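Local structure of putative branched-chain amino acid transport system substrate-binding protein (Rhodopseudomonas palustris, 3TX6) at residues P120-V125 / L242-P247; V125-M130 / M162-V167; G246-P251 / A327-V332. The protein probably serves as the periplasmic solute-binding component of an ABC transporter, capturing aromatic acids such as p-coumaric acid and related lignin-derived compounds. All coordinates share one frame; numbering follows the deposited sequence.

Contact 1 of 3, residues P120-V125 / L242-P247; sequences PIMGKV and LMASGP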
loop_
_atom_site.group_PDB
_atom_site.type_symbol
_atom_site.label_atom_id
_atom_site.label_comp_id
_atom_site.label_asym_id
_atom_site.label_seq_id
_atom_site.Cartn_x
_atom_site.Cartn_y
_atom_site.Cartn_z
ATOM N N PRO A 120 -1.315 -4.018 -10.909
ATOM C CA PRO A 120 -0.889 -5.032 -11.905
ATOM C C PRO A 120 0.347 -5.805 -11.519
ATOM O O PRO A 120 0.461 -6.960 -11.916
ATOM C CB PRO A 120 -0.731 -4.225 -13.199
ATOM C CG PRO A 120 -1.766 -3.143 -13.020
ATOM C CD PRO A 120 -1.657 -2.750 -11.561
ATOM N N ILE A 121 1.257 -5.217 -10.746
ATOM C CA ILE A 121 2.428 -5.947 -10.301
ATOM C C ILE A 121 2.003 -7.045 -9.324
ATOM O O ILE A 121 2.477 -8.188 -9.392
ATOM C CB ILE A 121 3.523 -5.007 -9.721
ATOM C CG1 ILE A 121 4.187 -4.140 -10.829
ATOM C CG2 ILE A 121 4.521 -5.771 -8.853
ATOM C CD1 ILE A 121 5.265 -3.149 -10.334
HETATM N N MSE A 122 1.052 -6.735 -8.455
HETATM C CA MSE A 122 0.582 -7.694 -7.469
HETATM C C MSE A 122 -0.302 -8.754 -8.089
HETATM O O MSE A 122 -0.182 -9.946 -7.768
HETATM C CB MSE A 122 -0.043 -6.930 -6.271
HETATM C CG MSE A 122 0.952 -5.924 -5.628
HETATM SE SE MSE A 122 2.706 -6.647 -5.349
HETATM C CE MSE A 122 2.918 -6.392 -3.419
ATOM N N GLY A 123 -1.179 -8.350 -9.000
ATOM C CA GLY A 123 -1.949 -9.318 -9.726
ATOM C C GLY A 123 -1.067 -10.334 -10.457
ATOM O O GLY A 123 -1.275 -11.567 -10.346
ATOM N N LYS A 124 -0.034 -9.860 -11.161
ATOM C CA LYS A 124 0.809 -10.776 -11.948
ATOM C C LYS A 124 1.423 -11.856 -11.086
ATOM O O LYS A 124 1.444 -13.020 -11.504
ATOM C CB LYS A 124 1.908 -10.003 -12.679
ATOM C CG LYS A 124 2.735 -10.847 -13.661
ATOM C CD LYS A 124 3.706 -9.970 -14.490
ATOM C CE LYS A 124 4.580 -10.787 -15.454
ATOM N NZ LYS A 124 5.497 -9.961 -16.321
ATOM N N VAL A 125 1.905 -11.500 -9.890
ATOM C CA VAL A 125 2.558 -12.495 -9.039
ATOM C C VAL A 125 1.535 -13.533 -8.579
ATOM O O VAL A 125 1.824 -14.728 -8.475
ATOM C CB VAL A 125 3.441 -11.878 -7.902
ATOM C CG1 VAL A 125 2.645 -11.449 -6.654
ATOM C CG2 VAL A 125 4.536 -12.839 -7.519
ATOM N N LEU A 242 -2.274 -17.659 -0.468
ATOM C CA LEU A 242 -1.187 -16.998 -1.220
ATOM C C LEU A 242 -1.492 -15.522 -1.179
ATOM O O LEU A 242 -2.623 -15.104 -1.416
ATOM C CB LEU A 242 -1.163 -17.461 -2.679
ATOM C CG LEU A 242 -0.742 -18.892 -2.991
ATOM C CD1 LEU A 242 0.540 -19.315 -2.226
ATOM C CD2 LEU A 242 -1.947 -19.763 -2.636
HETATM N N MSE A 243 -0.460 -14.735 -0.935
HETATM C CA MSE A 243 -0.680 -13.313 -0.645
HETATM C C MSE A 243 0.422 -12.540 -1.267
HETATM O O MSE A 243 1.608 -12.869 -1.078
HETATM C CB MSE A 243 -0.716 -13.114 0.873
HETATM C CG MSE A 243 -0.716 -11.623 1.161
HETATM SE SE MSE A 243 -0.726 -11.242 3.059
HETATM C CE MSE A 243 -2.319 -12.230 3.703
ATOM N N ALA A 244 0.052 -11.528 -2.049
ATOM C CA ALA A 244 1.041 -10.609 -2.621
ATOM C C ALA A 244 1.483 -9.705 -1.487
ATOM O O ALA A 244 0.651 -9.260 -0.672
ATOM C CB ALA A 244 0.438 -9.784 -3.766
ATOM N N SER A 245 2.795 -9.469 -1.394
ATOM C CA SER A 245 3.351 -8.650 -0.327
ATOM C C SER A 245 4.534 -7.900 -0.841
ATOM O O SER A 245 5.233 -8.363 -1.712
ATOM C CB SER A 245 3.834 -9.566 0.784
ATOM O OG SER A 245 4.381 -8.888 1.837
ATOM N N GLY A 246 4.771 -6.741 -0.266
ATOM C CA GLY A 246 6.063 -6.124 -0.378
ATOM C C GLY A 246 7.116 -6.972 0.322
ATOM O O GLY A 246 6.806 -7.760 1.218
ATOM N N PRO A 247 8.378 -6.791 -0.063
ATOM C CA PRO A 247 9.502 -7.575 0.462
ATOM C C PRO A 247 9.830 -7.289 1.911
ATOM O O PRO A 247 10.592 -8.029 2.545
ATOM C CB PRO A 247 10.647 -7.238 -0.484
ATOM C CG PRO A 247 10.278 -5.937 -1.107
ATOM C CD PRO A 247 8.783 -5.943 -1.207
#
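The peptide group joining S245 to G246 receives the end of M122, a selenomethionine, on one face: the terminal CE sits squarely over the carbonyl carbon, 3.4 Å from S245 C. The same methyl lies 3.7 Å from G246 N, which in turn is hydrogen bonded to OE1 of Q282. On the opposite side of this peptide plane lies the S245 hydroxyl, turned forward along its own chain. Its OG binds G246 O at 2.7 Å, in the carbonyl plane and on a lone pair, so the buried hydroxyl is satisfied beside the strand end. Nearer the helix backbone the contact is purely apolar and small in scale. M122 CB meets A244 CB at 3.8 Å, and the chain then bends at both outer torsions to carry its tip up to the peptide. One turn further along the helix, V125 adds its CG1, 4.0 Å from A244 CB; CG1 stands between the backbone N and the carbonyl carbon (chi1 82°). With only a methyl on the strand side, the backbones come close, the CA atoms of M122 and A244 being 5.7 Å apart. The short helix and strand axes approach to 8.3 Å and run at 149°, roughly antiparallel. W151 from helix 146-161 packs against M122 as well, and the M122 side chain lies about 7 Å from the bound 3-(4-hydroxy-phenyl)pyruvic acid. This is helix-on-sheet packing of an alpha/beta lobe in the periplasmic binding protein fold, at the end of the strand near the ligand pocket.

Contact 2 of 3, residues V125-M130 / M162-V167; sequences VLYEHM and MGLKIV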
loop_
_atom_site.group_PDB
_atom_site.type_symbol
_atom_site.label_atom_id
_atom_site.label_comp_id
_atom_site.label_asym_id
_atom_site.label_seq_id
_atom_site.Cartn_x
_atom_site.Cartn_y
_atom_site.Cartn_z
ATOM N N VAL A 125 1.905 -11.500 -9.890
ATOM C CA VAL A 125 2.558 -12.495 -9.039
ATOM C C VAL A 125 1.535 -13.533 -8.579
ATOM O O VAL A 125 1.824 -14.728 -8.475
ATOM C CB VAL A 125 3.441 -11.878 -7.902
ATOM C CG1 VAL A 125 2.645 -11.449 -6.654
ATOM C CG2 VAL A 125 4.536 -12.839 -7.519
ATOM N N LEU A 126 0.318 -13.121 -8.323
ATOM C CA LEU A 126 -0.728 -14.056 -7.917
ATOM C C LEU A 126 -1.176 -14.946 -9.062
ATOM O O LEU A 126 -1.316 -16.163 -8.891
ATOM C CB LEU A 126 -1.935 -13.309 -7.379
ATOM C CG LEU A 126 -1.732 -12.446 -6.106
ATOM C CD1 LEU A 126 -3.014 -11.644 -5.814
ATOM C CD2 LEU A 126 -1.328 -13.313 -4.915
ATOM N N TYR A 127 -1.408 -14.351 -10.226
ATOM C CA TYR A 127 -1.874 -15.134 -11.380
ATOM C C TYR A 127 -0.785 -16.115 -11.874
ATOM O O TYR A 127 -1.106 -17.205 -12.340
ATOM C CB TYR A 127 -2.369 -14.267 -12.544
ATOM C CG TYR A 127 -3.223 -13.065 -12.149
ATOM C CD1 TYR A 127 -4.113 -13.146 -11.100
ATOM C CD2 TYR A 127 -3.137 -11.849 -12.834
ATOM C CE1 TYR A 127 -4.846 -12.050 -10.698
ATOM C CE2 TYR A 127 -3.891 -10.751 -12.447
ATOM C CZ TYR A 127 -4.729 -10.860 -11.366
ATOM O OH TYR A 127 -5.495 -9.797 -10.918
ATOM N N GLU A 128 0.470 -15.716 -11.810
ATOM C CA GLU A 128 1.577 -16.597 -12.183
ATOM C C GLU A 128 1.526 -17.849 -11.348
ATOM O O GLU A 128 1.680 -18.946 -11.863
ATOM C CB GLU A 128 2.951 -15.932 -12.044
ATOM C CG GLU A 128 3.275 -14.957 -13.177
ATOM C CD GLU A 128 4.579 -14.174 -12.980
ATOM O OE1 GLU A 128 5.121 -14.172 -11.845
ATOM O OE2 GLU A 128 5.063 -13.556 -13.973
ATOM N N HIS A 129 1.362 -17.669 -10.032
ATOM C CA HIS A 129 1.222 -18.792 -9.139
ATOM C C HIS A 129 0.037 -19.643 -9.456
ATOM O O HIS A 129 0.160 -20.892 -9.462
ATOM C CB HIS A 129 1.164 -18.315 -7.705
ATOM C CG HIS A 129 1.152 -19.419 -6.717
ATOM N ND1 HIS A 129 0.015 -20.024 -6.316
ATOM C CD2 HIS A 129 2.205 -20.044 -6.047
ATOM C CE1 HIS A 129 0.340 -21.008 -5.428
ATOM N NE2 HIS A 129 1.671 -20.982 -5.243
HETATM N N MSE A 130 -1.113 -19.020 -9.720
HETATM C CA MSE A 130 -2.316 -19.764 -10.114
HETATM C C MSE A 130 -1.967 -20.693 -11.268
HETATM O O MSE A 130 -2.242 -21.878 -11.202
HETATM C CB MSE A 130 -3.468 -18.803 -10.458
HETATM C CG MSE A 130 -4.057 -18.000 -9.271
HETATM SE SE MSE A 130 -5.500 -16.843 -9.979
HETATM C CE MSE A 130 -5.647 -15.717 -8.341
HETATM N N MSE A 162 -3.743 -14.629 -18.998
HETATM C CA MSE A 162 -2.815 -15.652 -18.531
HETATM C C MSE A 162 -3.425 -17.036 -18.466
HETATM O O MSE A 162 -2.742 -17.999 -18.114
HETATM C CB MSE A 162 -2.164 -15.232 -17.226
HETATM C CG MSE A 162 -1.185 -14.080 -17.506
HETATM SE SE MSE A 162 -0.768 -13.158 -15.834
HETATM C CE MSE A 162 -0.085 -14.876 -15.218
ATOM N N GLY A 163 -4.678 -17.169 -18.885
ATOM C CA GLY A 163 -5.359 -18.453 -18.910
ATOM C C GLY A 163 -6.334 -18.670 -17.773
ATOM O O GLY A 163 -6.610 -19.797 -17.394
ATOM N N LEU A 164 -6.871 -17.589 -17.230
ATOM C CA LEU A 164 -7.859 -17.701 -16.168
ATOM C C LEU A 164 -9.231 -17.391 -16.772
ATOM O O LEU A 164 -9.380 -16.504 -17.607
ATOM C CB LEU A 164 -7.513 -16.742 -15.012
ATOM C CG LEU A 164 -6.195 -16.965 -14.285
ATOM C CD1 LEU A 164 -5.899 -15.755 -13.402
ATOM C CD2 LEU A 164 -6.273 -18.246 -13.431
ATOM N N LYS A 165 -10.238 -18.156 -16.365
ATOM C CA LYS A 165 -11.630 -17.902 -16.740
ATOM C C LYS A 165 -12.367 -17.454 -15.494
ATOM O O LYS A 165 -12.418 -18.184 -14.505
ATOM C CB LYS A 165 -12.298 -19.169 -17.297
ATOM C CG LYS A 165 -13.711 -18.954 -17.857
ATOM C CD LYS A 165 -14.370 -20.272 -18.298
ATOM C CE LYS A 165 -15.843 -20.099 -18.688
ATOM N NZ LYS A 165 -16.632 -21.318 -18.370
ATOM N N ILE A 166 -12.933 -16.254 -15.542
ATOM C CA ILE A 166 -13.700 -15.741 -14.415
ATOM C C ILE A 166 -15.113 -16.293 -14.455
ATOM O O ILE A 166 -15.852 -16.055 -15.414
ATOM C CB ILE A 166 -13.777 -14.221 -14.426
ATOM C CG1 ILE A 166 -12.373 -13.619 -14.322
ATOM C CG2 ILE A 166 -14.628 -13.732 -13.259
ATOM C CD1 ILE A 166 -12.374 -12.132 -14.626
ATOM N N VAL A 167 -15.460 -17.065 -13.433
ATOM C CA VAL A 167 -16.762 -17.730 -13.385
ATOM C C VAL A 167 -17.724 -17.145 -12.369
ATOM O O VAL A 167 -18.894 -17.560 -12.279
ATOM C CB VAL A 167 -16.608 -19.260 -13.182
ATOM C CG1 VAL A 167 -15.776 -19.841 -14.316
ATOM C CG2 VAL A 167 -16.002 -19.597 -11.806
#
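Segment 125-130 of helix 119-130 passes a chain turn at Y127 and M162, whose CA atoms are 7.2 Å apart; there G163, with phi 102°, closes the preceding helix in a Schellman motif and directs the chain into strand 165-172. M162, a selenomethionine, reaches over to the helix. Its SE stands at the edge of the Y127 ring, 5.3 Å from the centroid and 85° off the ring normal, a Met-aromatic contact in which CD2 is the nearest ring atom. A bend at chi3 (60°) sets CE against the helix itself, 3.6 Å from Y127 CB. The same methyl lies 3.6 Å from E128 N, so it rests on the start of the E128 backbone as well as on the tyrosine. L164 also meets the ring, its CD1 coming obliquely to within 3.9 Å of Y127 CD1, the two side chains crossing at about a right angle. Next along, the selenium of M130 touches the leucine fork, SE lying 3.6 Å from L164 CD1; M130 has a second conformer, so this touch is less certain. No hydrogen bond joins the segments. The tyrosine hydroxyl is instead anchored by D154 OD2 of helix 146-161, which probably limits swinging of the ring, while G163 O binds NZ of K131. E128, partly exposed, marks the outer margin near a sulfate ion. Helix 119-130 is thereby packed against the helix-to-strand turn of a beta-alpha-beta unit, strand 137-143, helix 146-161 and strand 165-172, as expected in the layered alpha/beta lobe of a periplasmic binding protein.

Contact 3 of 3, residues G246-P251 / A327-V332; sequences GPVMDP and AASQGV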
loop_
_atom_site.group_PDB
_atom_site.type_symbol
_atom_site.label_atom_id
_atom_site.label_comp_id
_atom_site.label_asym_id
_atom_site.label_seq_id
_atom_site.Cartn_x
_atom_site.Cartn_y
_atom_site.Cartn_z
ATOM N N GLY A 246 4.771 -6.741 -0.266
ATOM C CA GLY A 246 6.063 -6.124 -0.378
ATOM C C GLY A 246 7.116 -6.972 0.322
ATOM O O GLY A 246 6.806 -7.760 1.218
ATOM N N PRO A 247 8.378 -6.791 -0.063
ATOM C CA PRO A 247 9.502 -7.575 0.462
ATOM C C PRO A 247 9.830 -7.289 1.911
ATOM O O PRO A 247 10.592 -8.029 2.545
ATOM C CB PRO A 247 10.647 -7.238 -0.484
ATOM C CG PRO A 247 10.278 -5.937 -1.107
ATOM C CD PRO A 247 8.783 -5.943 -1.207
ATOM N N VAL A 248 9.296 -6.196 2.447
ATOM C CA VAL A 248 9.531 -5.848 3.857
ATOM C C VAL A 248 9.036 -6.927 4.786
ATOM O O VAL A 248 9.448 -6.991 5.938
ATOM C CB VAL A 248 8.833 -4.494 4.265
ATOM C CG1 VAL A 248 7.297 -4.637 4.387
ATOM C CG2 VAL A 248 9.497 -3.917 5.527
HETATM N N MSE A 249 8.145 -7.768 4.310
HETATM C CA MSE A 249 7.648 -8.805 5.179
HETATM C C MSE A 249 8.697 -9.873 5.432
HETATM O O MSE A 249 8.588 -10.611 6.428
HETATM C CB MSE A 249 6.377 -9.419 4.632
HETATM C CG MSE A 249 5.202 -8.449 4.700
HETATM SE SE MSE A 249 4.645 -7.948 6.517
HETATM C CE MSE A 249 3.665 -9.612 6.892
ATOM N N ASP A 250 9.728 -9.963 4.591
ATOM C CA ASP A 250 10.819 -10.936 4.840
ATOM C C ASP A 250 12.182 -10.466 4.359
ATOM O O ASP A 250 12.723 -11.035 3.425
ATOM C CB ASP A 250 10.440 -12.278 4.187
ATOM C CG ASP A 250 11.394 -13.412 4.515
ATOM O OD1 ASP A 250 12.175 -13.311 5.460
ATOM O OD2 ASP A 250 11.351 -14.431 3.783
ATOM N N PRO A 251 12.781 -9.472 5.047
ATOM C CA PRO A 251 14.120 -9.071 4.646
ATOM C C PRO A 251 15.166 -10.177 4.903
ATOM O O PRO A 251 16.170 -10.297 4.173
ATOM C CB PRO A 251 14.399 -7.837 5.511
ATOM C CG PRO A 251 13.038 -7.331 5.839
ATOM C CD PRO A 251 12.204 -8.550 6.032
ATOM N N ALA A 327 16.201 3.388 -3.217
ATOM C CA ALA A 327 16.091 2.149 -2.473
ATOM C C ALA A 327 15.244 2.330 -1.227
ATOM O O ALA A 327 15.466 3.248 -0.466
ATOM C CB ALA A 327 17.454 1.549 -2.154
ATOM N N ALA A 328 14.247 1.468 -1.050
ATOM C CA ALA A 328 13.388 1.519 0.158
ATOM C C ALA A 328 13.014 0.106 0.567
ATOM O O ALA A 328 13.410 -0.874 -0.089
ATOM C CB ALA A 328 12.144 2.391 -0.083
ATOM N N SER A 329 12.296 -0.026 1.670
ATOM C CA SER A 329 11.997 -1.375 2.186
ATOM C C SER A 329 11.067 -2.173 1.272
ATOM O O SER A 329 11.140 -3.418 1.214
ATOM C CB SER A 329 11.423 -1.321 3.606
ATOM O OG SER A 329 10.133 -0.796 3.608
ATOM N N GLN A 330 10.211 -1.471 0.516
ATOM C CA GLN A 330 9.204 -2.142 -0.320
ATOM C C GLN A 330 9.552 -2.268 -1.805
ATOM O O GLN A 330 8.782 -2.864 -2.556
ATOM C CB GLN A 330 7.857 -1.421 -0.150
ATOM C CG GLN A 330 7.297 -1.547 1.264
ATOM C CD GLN A 330 6.666 -2.909 1.493
ATOM O OE1 GLN A 330 7.333 -3.934 1.256
ATOM N NE2 GLN A 330 5.385 -2.964 1.914
ATOM N N GLY A 331 10.670 -1.674 -2.220
ATOM C CA GLY A 331 11.014 -1.650 -3.622
ATOM C C GLY A 331 12.098 -0.653 -3.939
ATOM O O GLY A 331 12.594 0.036 -3.019
ATOM N N VAL A 332 12.409 -0.554 -5.239
ATOM C CA VAL A 332 13.403 0.382 -5.730
ATOM C C VAL A 332 12.619 1.264 -6.693
ATOM O O VAL A 332 12.138 0.779 -7.728
ATOM C CB VAL A 332 14.594 -0.303 -6.407
ATOM C CG1 VAL A 332 15.557 0.757 -6.926
ATOM C CG2 VAL A 332 15.236 -1.328 -5.418
#
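The amide oxygen of Q330 is pressed into the bend at G246, P247 and V248, the tightest part of the contact. OE1 accepts the V248 N-H at 3.2 Å with an angle of 161° at the hydrogen, the donor standing 34° out of the carbonyl plane. The same oxygen lies 3.0 Å from G246 CA, where a beta carbon would collide with it, and 3.2 Å from V248 CG1. A bend at chi2 (-78°) turns CD toward the G246-V248 bend, and NE2 keeps a weak bond to OE1 of Q282. An alanine at Q330 would probably leave V248 N without its acceptor and open a gap beside G246 and V248. Ordinary close packing surrounds this grip: P247 CG rides 3.5 Å from S329 O, and V248 CG2 lies 3.7 Å from S329 OG, whose hydroxyl is bound to OD1 of D289 in helix 282-304. The looser side begins past V248, where the chain turns away toward a partly exposed D250. S329 and Q330 have the backbone angles of a type I turn, and A328 N binds G331 O across it. The contact thus sets the tip of a beta hairpin into the loop leaving strand 242-245, with the Q330 side chain about 6 Å from the ligand, consistent with the hinge side of the cleft in a two-lobed periplasmic binding protein.

How the contacts relate
From the N terminus, helix 119-130 comes first and serves two contacts, its early turns in contact 1 and its later turns in contact 2, with V125 common to both. Contact 2 closes the shorter loop, around strand 137-143 and helix 146-161, and lies wholly within the larger loop that contact 1 closes at strand 242-245. The two also touch, L126 and H129 packing on A244 and L242, so helix 119-130 joins them on one side of the seven-stranded sheet. Contact 3 starts where contact 1 ends, sharing G246 and P247, and closes a later, largely helical loop, tying the loop after strand 242-245 to the hairpin 326-333. Contacts 2 and 3 follow in series without touching.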